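Local coordinates for RctB replication initiator protein (Vibrio cholerae, PDB 5UBE) that initiates replication of the second chromosome of the cholera pathogen, its N-terminal domain probably contributing to DNA binding, at residues D17-E22 and M110-I115; L11-K16 and L62-E67. All blocks are in the same frame, centred on the assembly; numbering follows the deposited sequence.

Contact 1 of 2, residues D17-E22 and M110-I115; sequences DGHLFE and MLHRFI
Glu22 and Arg113 close one end of a parallel strand pair, 20-22 beside 108-114, in the mixed sheet of this helix-turn-helix family domain, a topology consistent with a winged helix. The Glu22 and Arg113 side chains run across each other at a slant: Glu22 starts with CG anti to the backbone N (chi1 163°) and runs out extended, while Arg113 bends at chi3, and Arg113 NE meets Glu22 OE1 at 2.9 Å in a salt bridge, from the syn side but somewhat out of the carboxylate plane. Arg113 NH2 adds a weak bond to the same oxygen, with carboxylate and guanidinium planes 34° apart. At the other end, His19 and Met110 lie side by side, and Met110 CB sits over a face of the imidazole, 3.6 Å from the ring centroid, a CH-pi contact. Farther along, the His112 ring sits obliquely to those of His19 and Phe21, forming an aromatic cluster on the side packed by Leu85 of helix 78-91. His112 NE2 is buried with no hydrogen-bond partner in the model. On the opposite face, Leu20 CB touches Leu111 CD1 at 3.7 Å. The backbone bonds are those of a parallel pair: Leu20 N to Met110 O, His112 N to Leu20 O, and Glu22 N to His112 O. Just past the last of them a water takes over, donating to Glu22 O at 2.7 Å and accepting from Phe114 N at 2.8 Å.

Contact 2 of 2, residues L11-K16 and L62-E67; sequences LPRTHK and LVSTTE
Arg13 places CG anti to its carbonyl carbon (chi1 -55°) and bends at chi2 (-106°), which carries its guanidinium to Glu67; Glu67, also with CG anti to its carbonyl carbon, extends beyond CG and brings its carboxylate back toward the start of its own helix. The two side chains cross at about a right angle, and their flat ends are turned 86° apart, with Glu67 CD at the guanidinium edge. Arg13 NH1 lies 3.3 Å from Glu67 OE1 in a salt bridge, but the hydrogen bonds from NH1 and NH2 to that oxygen are both weak. Stronger partners lie outside: Asp60 pairs with Arg13 NE, and Arg54 with Glu67 OE2, making an extended charge network.

Glu67 OE1 has a second task. Ser64 and Glu67 form a capping box at the start of helix 65-71: Ser64 N donates to Glu67 OE1 at 3.1 Å, on the anti side of the carboxylate and well out of its plane, and Glu67 N returns a bond to Ser64 OG at 3.2 Å. Arg13 thus leans on a carboxylate already held by the helix cap, and its positive charge would probably favour the ionised form of Glu67. Alongside, Leu62 CD1 packs against Arg13 NE at 3.8 Å.

The other tie is a single bond: Thr66 OG1 donates to Lys16 O at 2.9 Å, approaching within the plane of the carbonyl, at one of its lone pairs. Thr66 OG1 is also bonded to Arg78, at the start of helix 78-91. The 11-16 loop, which leads toward strand 20-22, therefore lies against the turn where strand 62-64, the sheet neighbour of 20-22, passes into helix 65-71.

In the fold
From the N terminus, the chain runs through the 11-16 loop straight into 17-22, so the first halves of both contacts are consecutive. Contact 2 closes first, when the chain returns at 62-67 after helices 26-34 and 42-55. Contact 1 closes only at 110-115, after helices 65-71 and 78-91 and strand 94-100. The two closures cross along the sequence, and their centres lie about 10 Å apart. Strand 20-22 is the common element, flanked by 62-64 on one side and 108-114 on the other, with Phe21 N probably bonded to Val63 O. Together they tie the N-terminal loop and the start of helix 65-71 to the middle of the sheet.

Contact 1 of 2, residues D17-E22 and M110-I115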
loop_
_atom_site.group_PDB
_atom_site.type_symbol
_atom_site.label_atom_id
_atom_site.label_comp_id
_atom_site.label_asym_id
_atom_site.label_seq_id
_atom_site.Cartn_x
_atom_site.Cartn_y
_atom_site.Cartn_z
ATOM N N ASP A 17 11.957 4.039 4.168
ATOM C CA ASP A 17 11.122 3.181 3.335
ATOM C C ASP A 17 9.866 3.905 2.862
ATOM O O ASP A 17 9.303 3.547 1.820
ATOM C CB ASP A 17 10.756 1.901 4.096
ATOM C CG ASP A 17 11.971 1.005 4.350
ATOM O OD1 ASP A 17 12.801 1.362 5.210
ATOM O OD2 ASP A 17 12.096 -0.053 3.688
ATOM N N GLY A 18 9.427 4.927 3.597
ATOM C CA GLY A 18 8.214 5.633 3.255
ATOM C C GLY A 18 6.977 4.929 3.787
ATOM O O GLY A 18 7.018 4.134 4.736
ATOM N N HIS A 19 5.856 5.220 3.145
ATOM C CA HIS A 19 4.610 4.596 3.539
ATOM C C HIS A 19 4.655 3.101 3.241
ATOM O O HIS A 19 5.391 2.645 2.365
ATOM C CB HIS A 19 3.429 5.252 2.823
ATOM C CG HIS A 19 3.002 6.550 3.431
ATOM N ND1 HIS A 19 2.028 7.350 2.874
ATOM C CD2 HIS A 19 3.411 7.185 4.555
ATOM C CE1 HIS A 19 1.854 8.420 3.627
ATOM N NE2 HIS A 19 2.682 8.345 4.652
ATOM N N LEU A 20 3.835 2.341 3.975
ATOM C CA LEU A 20 3.884 0.884 3.990
ATOM C C LEU A 20 2.536 0.278 3.616
ATOM O O LEU A 20 1.481 0.801 3.980
ATOM C CB LEU A 20 4.279 0.376 5.373
ATOM C CG LEU A 20 5.666 0.750 5.882
ATOM C CD1 LEU A 20 5.939 0.088 7.225
ATOM C CD2 LEU A 20 6.706 0.339 4.869
ATOM N N PHE A 21 2.588 -0.853 2.913
ATOM C CA PHE A 21 1.406 -1.593 2.488
ATOM C C PHE A 21 1.469 -3.013 3.028
ATOM O O PHE A 21 2.445 -3.729 2.791
ATOM C CB PHE A 21 1.301 -1.639 0.966
ATOM C CG PHE A 21 1.148 -0.291 0.339
ATOM C CD1 PHE A 21 -0.107 0.264 0.164
ATOM C CD2 PHE A 21 2.264 0.434 -0.050
ATOM C CE1 PHE A 21 -0.240 1.522 -0.409
ATOM C CE2 PHE A 21 2.133 1.684 -0.620
ATOM C CZ PHE A 21 0.900 2.228 -0.802
ATOM N N GLU A 22 0.420 -3.428 3.723
ATOM C CA GLU A 22 0.354 -4.795 4.225
ATOM C C GLU A 22 0.010 -5.747 3.078
ATOM O O GLU A 22 -1.010 -5.574 2.400
ATOM C CB GLU A 22 -0.668 -4.864 5.358
ATOM C CG GLU A 22 -1.149 -6.235 5.722
ATOM C CD GLU A 22 -2.431 -6.168 6.534
ATOM O OE1 GLU A 22 -2.404 -5.552 7.625
ATOM O OE2 GLU A 22 -3.462 -6.700 6.064
ATOM N N MET A 110 2.952 5.534 7.878
ATOM C CA MET A 110 1.581 5.090 7.619
ATOM C C MET A 110 1.556 3.652 7.106
ATOM O O MET A 110 2.255 3.313 6.143
ATOM C CB MET A 110 0.882 5.995 6.603
ATOM C CG MET A 110 -0.078 6.994 7.220
ATOM S SD MET A 110 -1.290 6.252 8.319
ATOM C CE MET A 110 -2.101 7.741 8.910
ATOM N N LEU A 111 0.736 2.817 7.735
ATOM C CA LEU A 111 0.483 1.468 7.251
ATOM C C LEU A 111 -0.870 1.437 6.554
ATOM O O LEU A 111 -1.837 2.030 7.033
ATOM C CB LEU A 111 0.513 0.452 8.393
ATOM C CG LEU A 111 0.340 -1.004 7.964
ATOM C CD1 LEU A 111 1.490 -1.425 7.060
ATOM C CD2 LEU A 111 0.236 -1.907 9.184
ATOM N N HIS A 112 -0.931 0.747 5.422
ATOM C CA HIS A 112 -2.132 0.707 4.600
ATOM C C HIS A 112 -2.528 -0.742 4.409
ATOM O O HIS A 112 -1.716 -1.553 3.950
ATOM C CB HIS A 112 -1.904 1.400 3.255
ATOM C CG HIS A 112 -1.508 2.827 3.407
ATOM N ND1 HIS A 112 -2.377 3.872 3.177
ATOM C CD2 HIS A 112 -0.354 3.381 3.844
ATOM C CE1 HIS A 112 -1.762 5.013 3.432
ATOM N NE2 HIS A 112 -0.534 4.744 3.839
ATOM N N ARG A 113 -3.770 -1.055 4.758
ATOM C CA ARG A 113 -4.309 -2.407 4.721
ATOM C C ARG A 113 -5.486 -2.426 3.763
ATOM O O ARG A 113 -6.375 -1.579 3.855
ATOM C CB ARG A 113 -4.744 -2.855 6.121
ATOM C CG ARG A 113 -5.789 -3.967 6.152
ATOM C CD ARG A 113 -6.146 -4.274 7.592
ATOM N NE ARG A 113 -4.935 -4.388 8.400
ATOM C CZ ARG A 113 -4.906 -4.379 9.728
ATOM N NH1 ARG A 113 -6.029 -4.257 10.425
ATOM N NH2 ARG A 113 -3.746 -4.489 10.363
ATOM N N PHE A 114 -5.466 -3.358 2.817
ATOM C CA PHE A 114 -6.581 -3.487 1.897
ATOM C C PHE A 114 -7.854 -3.761 2.681
ATOM O O PHE A 114 -7.831 -4.433 3.716
ATOM C CB PHE A 114 -6.312 -4.607 0.892
ATOM C CG PHE A 114 -5.330 -4.218 -0.209
ATOM C CD1 PHE A 114 -5.754 -3.455 -1.298
ATOM C CD2 PHE A 114 -3.998 -4.616 -0.153
ATOM C CE1 PHE A 114 -4.869 -3.111 -2.308
ATOM C CE2 PHE A 114 -3.092 -4.259 -1.168
ATOM C CZ PHE A 114 -3.535 -3.506 -2.245
ATOM N N ILE A 115 -8.960 -3.192 2.211
ATOM C CA ILE A 115 -10.264 -3.349 2.841
ATOM C C ILE A 115 -11.100 -4.264 1.959
ATOM O O ILE A 115 -11.145 -4.094 0.736
ATOM C CB ILE A 115 -10.962 -1.988 3.056
ATOM C CG1 ILE A 115 -10.036 -1.020 3.796
ATOM C CG2 ILE A 115 -12.237 -2.170 3.869
ATOM C CD1 ILE A 115 -10.685 0.287 4.180
HETATM O O HOH W 1 -3.590 -5.418 3.045
#

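Contact 2 of 2, residues L11-K16 and L62-E67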
loop_
_atom_site.group_PDB
_atom_site.type_symbol
_atom_site.label_atom_id
_atom_site.label_comp_id
_atom_site.label_asym_id
_atom_site.label_seq_id
_atom_site.Cartn_x
_atom_site.Cartn_y
_atom_site.Cartn_z
ATOM N N LEU A 11 13.210 -3.754 11.997
ATOM C CA LEU A 11 14.312 -3.571 11.070
ATOM C C LEU A 11 14.308 -4.690 10.030
ATOM O O LEU A 11 13.769 -5.770 10.275
ATOM C CB LEU A 11 15.637 -3.552 11.834
ATOM C CG LEU A 11 16.007 -2.242 12.539
ATOM C CD1 LEU A 11 15.817 -1.050 11.602
ATOM C CD2 LEU A 11 15.241 -2.032 13.838
ATOM N N PRO A 12 14.907 -4.459 8.851
ATOM C CA PRO A 12 15.682 -3.293 8.411
ATOM C C PRO A 12 14.851 -2.071 7.975
ATOM O O PRO A 12 15.454 -1.064 7.587
ATOM C CB PRO A 12 16.473 -3.849 7.227
ATOM C CG PRO A 12 15.564 -4.881 6.646
ATOM C CD PRO A 12 14.842 -5.500 7.808
ATOM N N ARG A 13 13.518 -2.156 8.035
ATOM C CA ARG A 13 12.674 -1.023 7.668
ATOM C C ARG A 13 12.978 0.181 8.549
ATOM O O ARG A 13 13.248 0.036 9.745
ATOM C CB ARG A 13 11.195 -1.397 7.804
ATOM C CG ARG A 13 10.787 -2.629 7.015
ATOM C CD ARG A 13 9.985 -2.260 5.795
ATOM N NE ARG A 13 9.473 -3.431 5.093
ATOM C CZ ARG A 13 9.575 -3.613 3.778
ATOM N NH1 ARG A 13 10.152 -2.690 3.018
ATOM N NH2 ARG A 13 9.084 -4.711 3.221
ATOM N N THR A 14 12.961 1.373 7.935
ATOM C CA THR A 14 13.142 2.661 8.607
ATOM C C THR A 14 12.220 3.685 7.956
ATOM O O THR A 14 11.426 3.359 7.066
ATOM C CB THR A 14 14.589 3.182 8.522
ATOM O OG1 THR A 14 14.857 3.626 7.183
ATOM C CG2 THR A 14 15.597 2.113 8.920
ATOM N N HIS A 15 12.347 4.947 8.387
ATOM C CA HIS A 15 11.526 6.008 7.806
ATOM C C HIS A 15 11.798 6.164 6.317
ATOM O O HIS A 15 10.889 6.498 5.551
ATOM C CB HIS A 15 11.779 7.342 8.513
ATOM C CG HIS A 15 11.290 7.388 9.928
ATOM N ND1 HIS A 15 10.076 7.933 10.282
ATOM C CD2 HIS A 15 11.864 6.968 11.083
ATOM C CE1 HIS A 15 9.917 7.841 11.590
ATOM N NE2 HIS A 15 10.989 7.259 12.100
ATOM N N LYS A 16 13.040 5.923 5.901
ATOM C CA LYS A 16 13.429 5.986 4.497
ATOM C C LYS A 16 12.575 5.081 3.610
ATOM O O LYS A 16 12.463 5.334 2.405
ATOM C CB LYS A 16 14.920 5.621 4.376
ATOM C CG LYS A 16 15.553 5.911 3.020
ATOM C CD LYS A 16 16.993 5.424 2.981
ATOM C CE LYS A 16 17.529 5.363 1.556
ATOM N NZ LYS A 16 18.900 4.755 1.492
ATOM N N LEU A 62 5.141 -6.791 4.279
ATOM C CA LEU A 62 4.997 -5.389 3.908
ATOM C C LEU A 62 5.629 -5.138 2.549
ATOM O O LEU A 62 6.486 -5.899 2.085
ATOM C CB LEU A 62 5.644 -4.460 4.941
ATOM C CG LEU A 62 5.354 -4.729 6.416
ATOM C CD1 LEU A 62 6.414 -4.090 7.293
ATOM C CD2 LEU A 62 3.953 -4.231 6.789
ATOM N N VAL A 63 5.173 -4.050 1.923
ATOM C CA VAL A 63 5.759 -3.447 0.729
ATOM C C VAL A 63 5.823 -1.944 0.972
ATOM O O VAL A 63 4.847 -1.351 1.433
ATOM C CB VAL A 63 4.929 -3.746 -0.535
ATOM C CG1 VAL A 63 5.456 -2.937 -1.717
ATOM C CG2 VAL A 63 4.952 -5.230 -0.852
ATOM N N SER A 64 6.964 -1.323 0.697
ATOM C CA SER A 64 7.074 0.104 0.974
ATOM C C SER A 64 6.922 0.893 -0.322
ATOM O O SER A 64 7.052 0.343 -1.418
ATOM C CB SER A 64 8.411 0.418 1.654
ATOM O OG SER A 64 9.484 0.108 0.795
ATOM N N THR A 65 6.606 2.191 -0.194
ATOM C CA THR A 65 6.616 3.055 -1.380
ATOM C C THR A 65 8.004 3.097 -2.020
ATOM O O THR A 65 8.122 3.200 -3.249
ATOM C CB THR A 65 6.120 4.470 -1.030
ATOM O OG1 THR A 65 6.854 4.995 0.082
ATOM C CG2 THR A 65 4.683 4.425 -0.656
ATOM N N THR A 66 9.068 2.963 -1.222
ATOM C CA THR A 66 10.411 2.922 -1.806
ATOM C C THR A 66 10.566 1.715 -2.722
ATOM O O THR A 66 11.083 1.829 -3.839
ATOM C CB THR A 66 11.478 2.911 -0.706
ATOM O OG1 THR A 66 11.548 4.214 -0.107
ATOM C CG2 THR A 66 12.870 2.551 -1.283
ATOM N N GLU A 67 10.093 0.550 -2.277
ATOM C CA GLU A 67 10.142 -0.641 -3.118
ATOM C C GLU A 67 9.252 -0.485 -4.344
ATOM O O GLU A 67 9.562 -1.037 -5.408
ATOM C CB GLU A 67 9.747 -1.884 -2.289
ATOM C CG GLU A 67 10.696 -2.152 -1.111
ATOM C CD GLU A 67 10.274 -3.331 -0.225
ATOM O OE1 GLU A 67 9.069 -3.493 0.045
ATOM O OE2 GLU A 67 11.154 -4.099 0.208
#